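Local coordinates for protein D-galactonate dehydratase family member SEN1436 (Salmonella enterica subsp. enterica serovar Enteritidis, PDB 3TW9) that binds one magnesium ion per subunit and dehydrates D-gluconate to 2-dehydro-3-deoxy-D-gluconate with low activity in vitro, at residues C[158-166]-C[231-239]; C[203-211]-C[220-230]. One frame throughout, in Å; residues are numbered along the deposited sequence.

Both contacts use helix 221-239 of the C-terminal barrel domain of this mandelate racemase/muconate lactonizing enzyme family member. Contact 2 engages its N-terminal half, where the loop 203-211 runs alongside, and contact 1 its C-terminal half, which packs on helix 158-171; the centres are 20 Å apart. In chain order come segment 158-166, strand 175-177, the loop 203-211, strand 217-218 and the shared helix, so contact 2 falls within the span of contact 1. Contact 1, partly buried, joins consecutive outer helices, whereas contact 2 lays a surface loop against one of them, away from the annotated sites. That loop is the ordered end of a segment whose unmodelled part, 183-202, includes Tyr183, by similarity a proton donor/acceptor.

Contact 1: residues C[158-166]-C[231-239]; sequences EVEVEDNIR and LFDHLRNKL
Glu162 meets the His234 ring in its own plane: NE2 of His234 donates to Glu162 OE1 at 2.6 Å, a short but bent bond with an N-H...O angle of 147°. The carboxylate is steeply turned against the ring, and the N-H reaches OE1 from above the carboxylate plane. Glu158 comes over a ring face instead, its OE2 lying 3.2 Å from His234 CG with the two planes 84° apart. Both glutamates hold CG anti to the backbone N and run extended beyond it, which carries their carboxylates to the neighbouring helix. The other oxygen of Glu162, OE2, is engaged by NH1 of Arg166 at 3.0 Å in a salt bridge one helical turn on. The Lys238 methylene CG lies over a ring face of His234, near the edge, and also touches Glu162 OE2 at 3.5 Å. Leu239 places CD2 over a face of the Arg166 guanidinium. Beside these polar groups, Ile165 CD1 touches Leu235 CD2 at 3.8 Å, and Ile165 CG2 meets Leu239 CD1 at the same separation. The helix segments cross at -41° with axes 11.7 Å apart, as adjacent outer helices of the barrel; inward, Leu235 rests on Phe245 of strand 244-248, and Ile165 on Thr153 and Cys178.

Contact 2: residues C[203-211]-C[220-230]; sequences NIQPKRSPR and DPDAYAKSVPR
With chi1 at -172°, Asp220 swings CG anti to its main-chain nitrogen and presents OD2 to the loop, while Lys207, chi1 -74°, lays its CB and CG beside that same oxygen. The backbone N of Lys207 donates to Asp220 OD2 at 2.7 Å, nearly along the C-O axis, with an N-H...O angle of 167°. A water donates to OD2 and accepts from Lys207 NZ, bridging two side chains whose charged atoms NZ and OD2 stay 4.3 Å apart. The second carboxylate oxygen works within the helix: Asp220 is the N-cap of helix 221-239, and its OD1 takes the N-H of Ala223 at 3.0 Å, from above the carboxylate plane, plus a weak bond from Asp222 N. One aspartate therefore both caps an outer helix of the barrel domain and pins the loop leading to strand 217-218. Asn203, Ile204 and Arg230 are poorly ordered, so the other end is less certain. There Ile204 sets CG2 against Ala223 CB at 4.1 Å and CD1 against Lys226 CB at 3.7 Å. The Arg230 guanidinium edge packs beside Ile204 N and Asn203 CA without a hydrogen bond, NH2 and N both being donors. Ser227 OG, which Asn203 CB approaches, is held by donating to Ala223 O.

Contact 1: residues C[158-166]-C[231-239]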
loop_
_atom_site.group_PDB
_atom_site.type_symbol
_atom_site.label_atom_id
_atom_site.label_comp_id
_atom_site.label_asym_id
_atom_site.label_seq_id
_atom_site.Cartn_x
_atom_site.Cartn_y
_atom_site.Cartn_z
ATOM N N GLU C 158 -22.845 -27.941 -23.692
ATOM C CA GLU C 158 -23.089 -28.087 -22.231
ATOM C C GLU C 158 -22.496 -29.350 -21.572
ATOM O O GLU C 158 -21.981 -29.286 -20.443
ATOM C CB GLU C 158 -24.588 -27.964 -21.894
ATOM C CG GLU C 158 -24.932 -28.043 -20.381
ATOM C CD GLU C 158 -26.401 -27.748 -20.054
ATOM O OE1 GLU C 158 -27.164 -27.299 -20.942
ATOM O OE2 GLU C 158 -26.796 -27.956 -18.888
ATOM N N VAL C 159 -22.568 -30.487 -22.264
ATOM C CA VAL C 159 -22.044 -31.730 -21.696
ATOM C C VAL C 159 -20.510 -31.728 -21.672
ATOM O O VAL C 159 -19.920 -32.243 -20.728
ATOM C CB VAL C 159 -22.665 -33.017 -22.357
ATOM C CG1 VAL C 159 -21.973 -33.387 -23.674
ATOM C CG2 VAL C 159 -22.641 -34.192 -21.381
ATOM N N GLU C 160 -19.881 -31.120 -22.683
ATOM C CA GLU C 160 -18.423 -30.992 -22.756
ATOM C C GLU C 160 -17.894 -30.151 -21.609
ATOM O O GLU C 160 -16.859 -30.469 -21.028
ATOM C CB GLU C 160 -18.006 -30.322 -24.057
ATOM C CG GLU C 160 -17.574 -31.251 -25.167
ATOM C CD GLU C 160 -16.968 -30.487 -26.331
ATOM O OE1 GLU C 160 -17.482 -30.623 -27.463
ATOM O OE2 GLU C 160 -15.989 -29.734 -26.110
ATOM N N VAL C 161 -18.613 -29.071 -21.307
ATOM C CA VAL C 161 -18.285 -28.175 -20.194
ATOM C C VAL C 161 -18.417 -28.920 -18.859
ATOM O O VAL C 161 -17.494 -28.887 -18.043
ATOM C CB VAL C 161 -19.135 -26.863 -20.250
ATOM C CG1 VAL C 161 -19.022 -26.049 -18.957
ATOM C CG2 VAL C 161 -18.725 -26.017 -21.469
ATOM N N GLU C 162 -19.537 -29.622 -18.669
ATOM C CA GLU C 162 -19.786 -30.415 -17.464
ATOM C C GLU C 162 -18.743 -31.532 -17.244
ATOM O O GLU C 162 -18.328 -31.775 -16.101
ATOM C CB GLU C 162 -21.207 -30.992 -17.495
ATOM C CG GLU C 162 -21.685 -31.590 -16.168
ATOM C CD GLU C 162 -23.104 -32.133 -16.246
ATOM O OE1 GLU C 162 -23.879 -31.668 -17.114
ATOM O OE2 GLU C 162 -23.443 -33.024 -15.433
ATOM N N ASP C 163 -18.319 -32.183 -18.332
ATOM C CA ASP C 163 -17.247 -33.184 -18.281
ATOM C C ASP C 163 -15.896 -32.541 -17.981
ATOM O O ASP C 163 -15.086 -33.131 -17.275
ATOM C CB ASP C 163 -17.143 -33.977 -19.598
ATOM C CG ASP C 163 -18.355 -34.882 -19.861
ATOM O OD1 ASP C 163 -19.236 -35.027 -18.982
ATOM O OD2 ASP C 163 -18.426 -35.444 -20.976
ATOM N N ASN C 164 -15.651 -31.346 -18.540
ATOM C CA ASN C 164 -14.416 -30.608 -18.276
ATOM C C ASN C 164 -14.312 -30.229 -16.790
ATOM O O ASN C 164 -13.245 -30.365 -16.203
ATOM C CB ASN C 164 -14.266 -29.380 -19.197
ATOM C CG ASN C 164 -13.931 -29.755 -20.627
ATOM O OD1 ASN C 164 -13.607 -30.905 -20.921
ATOM N ND2 ASN C 164 -14.024 -28.784 -21.531
ATOM N N ILE C 165 -15.434 -29.815 -16.191
ATOM C CA ILE C 165 -15.532 -29.480 -14.763
ATOM C C ILE C 165 -15.219 -30.700 -13.922
ATOM O O ILE C 165 -14.411 -30.624 -13.012
ATOM C CB ILE C 165 -16.942 -28.923 -14.344
ATOM C CG1 ILE C 165 -17.260 -27.605 -15.056
ATOM C CG2 ILE C 165 -16.994 -28.654 -12.837
ATOM C CD1 ILE C 165 -18.704 -27.195 -14.920
ATOM N N ARG C 166 -15.846 -31.831 -14.254
ATOM C CA ARG C 166 -15.534 -33.110 -13.599
ATOM C C ARG C 166 -14.048 -33.456 -13.689
ATOM O O ARG C 166 -13.416 -33.752 -12.666
ATOM C CB ARG C 166 -16.410 -34.239 -14.158
ATOM C CG ARG C 166 -17.861 -34.170 -13.676
ATOM C CD ARG C 166 -18.573 -35.510 -13.800
ATOM N NE ARG C 166 -19.867 -35.486 -13.125
ATOM C CZ ARG C 166 -21.017 -35.166 -13.712
ATOM N NH1 ARG C 166 -21.046 -34.839 -15.002
ATOM N NH2 ARG C 166 -22.142 -35.170 -13.005
ATOM N N LEU C 231 -28.069 -22.860 -17.061
ATOM C CA LEU C 231 -26.764 -23.522 -16.976
ATOM C C LEU C 231 -26.356 -23.773 -15.517
ATOM O O LEU C 231 -26.002 -24.891 -15.155
ATOM C CB LEU C 231 -25.678 -22.713 -17.721
ATOM C CG LEU C 231 -24.220 -23.125 -17.501
ATOM C CD1 LEU C 231 -23.904 -24.497 -18.132
ATOM C CD2 LEU C 231 -23.261 -22.049 -18.001
ATOM N N PHE C 232 -26.449 -22.748 -14.671
ATOM C CA PHE C 232 -26.089 -22.903 -13.269
ATOM C C PHE C 232 -27.067 -23.715 -12.433
ATOM O O PHE C 232 -26.637 -24.418 -11.507
ATOM C CB PHE C 232 -25.753 -21.537 -12.634
ATOM C CG PHE C 232 -24.401 -21.067 -13.036
ATOM C CD1 PHE C 232 -23.250 -21.703 -12.524
ATOM C CD2 PHE C 232 -24.245 -20.066 -13.987
ATOM C CE1 PHE C 232 -21.966 -21.335 -12.944
ATOM C CE2 PHE C 232 -22.955 -19.680 -14.411
ATOM C CZ PHE C 232 -21.805 -20.316 -13.881
ATOM N N ASP C 233 -28.358 -23.647 -12.773
ATOM C CA ASP C 233 -29.340 -24.528 -12.149
ATOM C C ASP C 233 -28.933 -25.994 -12.389
ATOM O O ASP C 233 -28.807 -26.790 -11.434
ATOM C CB ASP C 233 -30.750 -24.246 -12.667
ATOM C CG ASP C 233 -31.806 -25.010 -11.889
ATOM O OD1 ASP C 233 -32.065 -24.664 -10.719
ATOM O OD2 ASP C 233 -32.360 -25.971 -12.449
ATOM N N HIS C 234 -28.657 -26.313 -13.651
ATOM C CA HIS C 234 -28.188 -27.654 -14.040
ATOM C C HIS C 234 -26.893 -28.076 -13.355
ATOM O O HIS C 234 -26.819 -29.167 -12.814
ATOM C CB HIS C 234 -27.997 -27.793 -15.555
ATOM C CG HIS C 234 -27.489 -29.146 -15.954
ATOM N ND1 HIS C 234 -28.308 -30.253 -16.024
ATOM C CD2 HIS C 234 -26.239 -29.583 -16.244
ATOM C CE1 HIS C 234 -27.591 -31.307 -16.372
ATOM N NE2 HIS C 234 -26.333 -30.928 -16.508
ATOM N N LEU C 235 -25.870 -27.226 -13.400
ATOM C CA LEU C 235 -24.595 -27.556 -12.790
ATOM C C LEU C 235 -24.721 -27.710 -11.285
ATOM O O LEU C 235 -24.117 -28.600 -10.718
ATOM C CB LEU C 235 -23.524 -26.504 -13.134
ATOM C CG LEU C 235 -23.073 -26.424 -14.601
ATOM C CD1 LEU C 235 -22.104 -25.287 -14.800
ATOM C CD2 LEU C 235 -22.484 -27.751 -15.104
ATOM N N ARG C 236 -25.503 -26.863 -10.624
ATOM C CA ARG C 236 -25.679 -27.053 -9.177
ATOM C C ARG C 236 -26.462 -28.338 -8.853
ATOM O O ARG C 236 -26.204 -28.988 -7.839
ATOM C CB ARG C 236 -26.324 -25.839 -8.506
ATOM C CG ARG C 236 -25.377 -24.646 -8.393
ATOM C CD ARG C 236 -24.142 -24.984 -7.555
ATOM N NE ARG C 236 -23.430 -23.752 -7.187
ATOM C CZ ARG C 236 -22.178 -23.687 -6.744
ATOM N NH1 ARG C 236 -21.440 -24.796 -6.641
ATOM N NH2 ARG C 236 -21.649 -22.505 -6.432
ATOM N N ASN C 237 -27.391 -28.706 -9.727
ATOM C CA ASN C 237 -28.174 -29.931 -9.511
ATOM C C ASN C 237 -27.313 -31.176 -9.604
ATOM O O ASN C 237 -27.483 -32.123 -8.833
ATOM C CB ASN C 237 -29.355 -30.017 -10.479
ATOM C CG ASN C 237 -30.534 -29.134 -10.052
ATOM O OD1 ASN C 237 -30.622 -28.696 -8.902
ATOM N ND2 ASN C 237 -31.442 -28.873 -10.985
ATOM N N LYS C 238 -26.364 -31.145 -10.526
ATOM C CA LYS C 238 -25.472 -32.267 -10.756
ATOM C C LYS C 238 -24.245 -32.318 -9.855
ATOM O O LYS C 238 -23.797 -33.403 -9.474
ATOM C CB LYS C 238 -25.028 -32.300 -12.234
ATOM C CG LYS C 238 -26.153 -32.523 -13.246
ATOM C CD LYS C 238 -26.543 -33.995 -13.351
ATOM C CE LYS C 238 -27.759 -34.175 -14.248
ATOM N NZ LYS C 238 -28.078 -35.611 -14.486
ATOM N N LEU C 239 -23.687 -31.162 -9.514
ATOM C CA LEU C 239 -22.386 -31.137 -8.857
ATOM C C LEU C 239 -22.439 -30.671 -7.404
ATOM O O LEU C 239 -21.488 -30.871 -6.661
ATOM C CB LEU C 239 -21.369 -30.319 -9.677
ATOM C CG LEU C 239 -20.996 -30.863 -11.063
ATOM C CD1 LEU C 239 -20.517 -29.764 -11.995
ATOM C CD2 LEU C 239 -19.961 -31.979 -10.960
#

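Contact 2: residues C[203-211]-C[220-230]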
loop_
_atom_site.group_PDB
_atom_site.type_symbol
_atom_site.label_atom_id
_atom_site.label_comp_id
_atom_site.label_asym_id
_atom_site.label_seq_id
_atom_site.Cartn_x
_atom_site.Cartn_y
_atom_site.Cartn_z
ATOM N N ASN C 203 -31.229 -24.424 -25.481
ATOM C CA ASN C 203 -31.432 -23.063 -24.983
ATOM C C ASN C 203 -32.471 -22.295 -25.796
ATOM O O ASN C 203 -33.226 -22.869 -26.585
ATOM C CB ASN C 203 -30.109 -22.266 -24.995
ATOM C CG ASN C 203 -28.976 -22.988 -24.284
ATOM O OD1 ASN C 203 -27.898 -23.179 -24.853
ATOM N ND2 ASN C 203 -29.210 -23.385 -23.035
ATOM N N ILE C 204 -32.494 -20.985 -25.573
ATOM C CA ILE C 204 -33.232 -20.036 -26.391
ATOM C C ILE C 204 -32.443 -19.788 -27.683
ATOM O O ILE C 204 -31.215 -19.611 -27.647
ATOM C CB ILE C 204 -33.460 -18.736 -25.585
ATOM C CG1 ILE C 204 -34.618 -18.945 -24.611
ATOM C CG2 ILE C 204 -33.713 -17.525 -26.490
ATOM C CD1 ILE C 204 -34.355 -18.395 -23.247
ATOM N N GLN C 205 -33.146 -19.810 -28.816
ATOM C CA GLN C 205 -32.534 -19.584 -30.124
ATOM C C GLN C 205 -32.052 -18.138 -30.245
ATOM O O GLN C 205 -32.736 -17.223 -29.770
ATOM C CB GLN C 205 -33.541 -19.881 -31.235
ATOM C CG GLN C 205 -34.178 -21.265 -31.161
ATOM C CD GLN C 205 -35.404 -21.398 -32.054
ATOM O OE1 GLN C 205 -36.239 -20.488 -32.131
ATOM N NE2 GLN C 205 -35.520 -22.544 -32.728
ATOM N N PRO C 206 -30.876 -17.923 -30.876
ATOM C CA PRO C 206 -30.461 -16.550 -31.160
ATOM C C PRO C 206 -31.423 -15.856 -32.133
ATOM O O PRO C 206 -32.124 -16.527 -32.900
ATOM C CB PRO C 206 -29.073 -16.709 -31.808
ATOM C CG PRO C 206 -28.630 -18.092 -31.493
ATOM C CD PRO C 206 -29.885 -18.906 -31.357
ATOM N N LYS C 207 -31.468 -14.525 -32.077
ATOM C CA LYS C 207 -32.262 -13.730 -33.020
ATOM C C LYS C 207 -31.756 -13.883 -34.445
ATOM O O LYS C 207 -30.553 -14.058 -34.683
ATOM C CB LYS C 207 -32.253 -12.243 -32.629
ATOM C CG LYS C 207 -33.110 -11.916 -31.410
ATOM C CD LYS C 207 -33.143 -10.416 -31.135
ATOM C CE LYS C 207 -33.421 -10.114 -29.660
ATOM N NZ LYS C 207 -33.783 -11.293 -28.803
ATOM N N ARG C 208 -32.680 -13.780 -35.403
ATOM C CA ARG C 208 -32.313 -13.770 -36.821
ATOM C C ARG C 208 -31.763 -12.376 -37.138
ATOM O O ARG C 208 -32.287 -11.381 -36.644
ATOM C CB ARG C 208 -33.534 -14.129 -37.682
ATOM C CG ARG C 208 -33.352 -13.960 -39.196
ATOM C CD ARG C 208 -34.679 -14.158 -39.970
ATOM N NE ARG C 208 -35.878 -13.895 -39.164
ATOM C CZ ARG C 208 -36.456 -12.704 -39.008
ATOM N NH1 ARG C 208 -35.957 -11.621 -39.599
ATOM N NH2 ARG C 208 -37.536 -12.606 -38.244
ATOM N N SER C 209 -30.665 -12.339 -37.886
ATOM C CA SER C 209 -29.985 -11.107 -38.300
ATOM C C SER C 209 -30.698 -10.482 -39.495
ATOM O O SER C 209 -31.551 -11.129 -40.102
ATOM C CB SER C 209 -28.539 -11.433 -38.689
ATOM O OG SER C 209 -27.765 -11.735 -37.552
ATOM N N PRO C 210 -30.366 -9.215 -39.837
ATOM C CA PRO C 210 -30.835 -8.619 -41.099
ATOM C C PRO C 210 -30.403 -9.442 -42.346
ATOM O O PRO C 210 -29.560 -10.350 -42.264
ATOM C CB PRO C 210 -30.109 -7.268 -41.144
ATOM C CG PRO C 210 -29.755 -6.956 -39.756
ATOM C CD PRO C 210 -29.604 -8.246 -39.028
ATOM N N ARG C 211 -30.946 -9.080 -43.500
ATOM C CA ARG C 211 -30.748 -9.865 -44.742
ATOM C C ARG C 211 -29.334 -9.833 -45.335
ATOM O O ARG C 211 -29.017 -10.581 -46.259
ATOM C CB ARG C 211 -31.767 -9.412 -45.779
ATOM C CG ARG C 211 -31.651 -7.926 -46.158
ATOM C CD ARG C 211 -32.972 -7.424 -46.690
ATOM N NE ARG C 211 -32.878 -6.085 -47.273
ATOM C CZ ARG C 211 -33.895 -5.434 -47.845
ATOM N NH1 ARG C 211 -33.693 -4.226 -48.358
ATOM N NH2 ARG C 211 -35.105 -5.987 -47.924
ATOM N N ASP C 220 -25.581 -13.185 -29.481
ATOM C CA ASP C 220 -26.879 -12.701 -29.038
ATOM C C ASP C 220 -26.866 -12.520 -27.524
ATOM O O ASP C 220 -26.996 -13.500 -26.779
ATOM C CB ASP C 220 -27.984 -13.675 -29.434
ATOM C CG ASP C 220 -29.376 -13.120 -29.169
ATOM O OD1 ASP C 220 -29.581 -12.356 -28.205
ATOM O OD2 ASP C 220 -30.293 -13.451 -29.925
ATOM N N PRO C 221 -26.734 -11.259 -27.061
ATOM C CA PRO C 221 -26.579 -11.011 -25.620
ATOM C C PRO C 221 -27.825 -11.333 -24.808
ATOM O O PRO C 221 -27.717 -11.683 -23.635
ATOM C CB PRO C 221 -26.273 -9.505 -25.550
ATOM C CG PRO C 221 -26.827 -8.940 -26.821
ATOM C CD PRO C 221 -26.684 -10.015 -27.850
ATOM N N ASP C 222 -28.997 -11.215 -25.423
ATOM C CA ASP C 222 -30.246 -11.492 -24.722
ATOM C C ASP C 222 -30.489 -12.996 -24.573
ATOM O O ASP C 222 -30.883 -13.459 -23.496
ATOM C CB ASP C 222 -31.412 -10.781 -25.390
ATOM C CG ASP C 222 -31.319 -9.266 -25.251
ATOM O OD1 ASP C 222 -31.702 -8.728 -24.191
ATOM O OD2 ASP C 222 -30.856 -8.611 -26.204
ATOM N N ALA C 223 -30.224 -13.768 -25.630
ATOM C CA ALA C 223 -30.263 -15.238 -25.532
ATOM C C ALA C 223 -29.292 -15.720 -24.454
ATOM O O ALA C 223 -29.646 -16.554 -23.619
ATOM C CB ALA C 223 -29.920 -15.893 -26.881
ATOM N N TYR C 224 -28.092 -15.138 -24.457
ATOM C CA TYR C 224 -27.040 -15.481 -23.492
ATOM C C TYR C 224 -27.536 -15.267 -22.067
ATOM O O TYR C 224 -27.438 -16.167 -21.212
ATOM C CB TYR C 224 -25.767 -14.660 -23.780
ATOM C CG TYR C 224 -24.877 -14.471 -22.562
ATOM C CD1 TYR C 224 -24.111 -15.528 -22.046
ATOM C CD2 TYR C 224 -24.834 -13.232 -21.896
ATOM C CE1 TYR C 224 -23.321 -15.358 -20.911
ATOM C CE2 TYR C 224 -24.058 -13.056 -20.761
ATOM C CZ TYR C 224 -23.307 -14.121 -20.264
ATOM O OH TYR C 224 -22.517 -13.938 -19.140
ATOM N N ALA C 225 -28.074 -14.075 -21.808
ATOM C CA ALA C 225 -28.397 -13.671 -20.444
ATOM C C ALA C 225 -29.560 -14.489 -19.877
ATOM O O ALA C 225 -29.615 -14.757 -18.669
ATOM C CB ALA C 225 -28.730 -12.213 -20.409
ATOM N N LYS C 226 -30.481 -14.881 -20.756
ATOM C CA LYS C 226 -31.628 -15.694 -20.357
ATOM C C LYS C 226 -31.235 -17.151 -20.140
ATOM O O LYS C 226 -31.961 -17.891 -19.465
ATOM C CB LYS C 226 -32.765 -15.579 -21.380
ATOM C CG LYS C 226 -33.421 -14.204 -21.463
ATOM C CD LYS C 226 -34.572 -14.209 -22.461
ATOM C CE LYS C 226 -35.177 -12.828 -22.638
ATOM N NZ LYS C 226 -34.335 -12.006 -23.527
ATOM N N SER C 227 -30.079 -17.545 -20.681
ATOM C CA SER C 227 -29.615 -18.934 -20.601
ATOM C C SER C 227 -28.650 -19.253 -19.467
ATOM O O SER C 227 -28.542 -20.409 -19.055
ATOM C CB SER C 227 -29.006 -19.358 -21.935
ATOM O OG SER C 227 -29.965 -19.157 -22.958
ATOM N N VAL C 228 -27.937 -18.243 -18.977
ATOM C CA VAL C 228 -26.985 -18.459 -17.886
ATOM C C VAL C 228 -27.612 -19.055 -16.605
ATOM O O VAL C 228 -27.033 -19.978 -16.051
ATOM C CB VAL C 228 -26.084 -17.194 -17.607
ATOM C CG1 VAL C 228 -25.120 -17.404 -16.403
ATOM C CG2 VAL C 228 -25.288 -16.889 -18.814
ATOM N N PRO C 229 -28.780 -18.540 -16.133
ATOM C CA PRO C 229 -29.278 -19.139 -14.904
ATOM C C PRO C 229 -29.614 -20.629 -15.055
ATOM O O PRO C 229 -29.415 -21.389 -14.105
ATOM C CB PRO C 229 -30.545 -18.333 -14.600
ATOM C CG PRO C 229 -30.272 -16.980 -15.224
ATOM C CD PRO C 229 -29.542 -17.317 -16.488
ATOM N N ARG C 230 -30.088 -21.026 -16.237
ATOM C CA ARG C 230 -30.409 -22.431 -16.517
ATOM C C ARG C 230 -29.174 -23.335 -16.477
ATOM O O ARG C 230 -29.227 -24.428 -15.890
ATOM C CB ARG C 230 -31.157 -22.576 -17.852
ATOM C CG ARG C 230 -32.443 -21.748 -17.923
ATOM C CD ARG C 230 -33.522 -22.438 -18.743
ATOM N NE ARG C 230 -33.215 -22.463 -20.172
ATOM C CZ ARG C 230 -33.740 -21.635 -21.071
ATOM N NH1 ARG C 230 -34.609 -20.701 -20.697
ATOM N NH2 ARG C 230 -33.397 -21.744 -22.348
HETATM O O HOH W 1 -32.785 -13.976 -28.494
#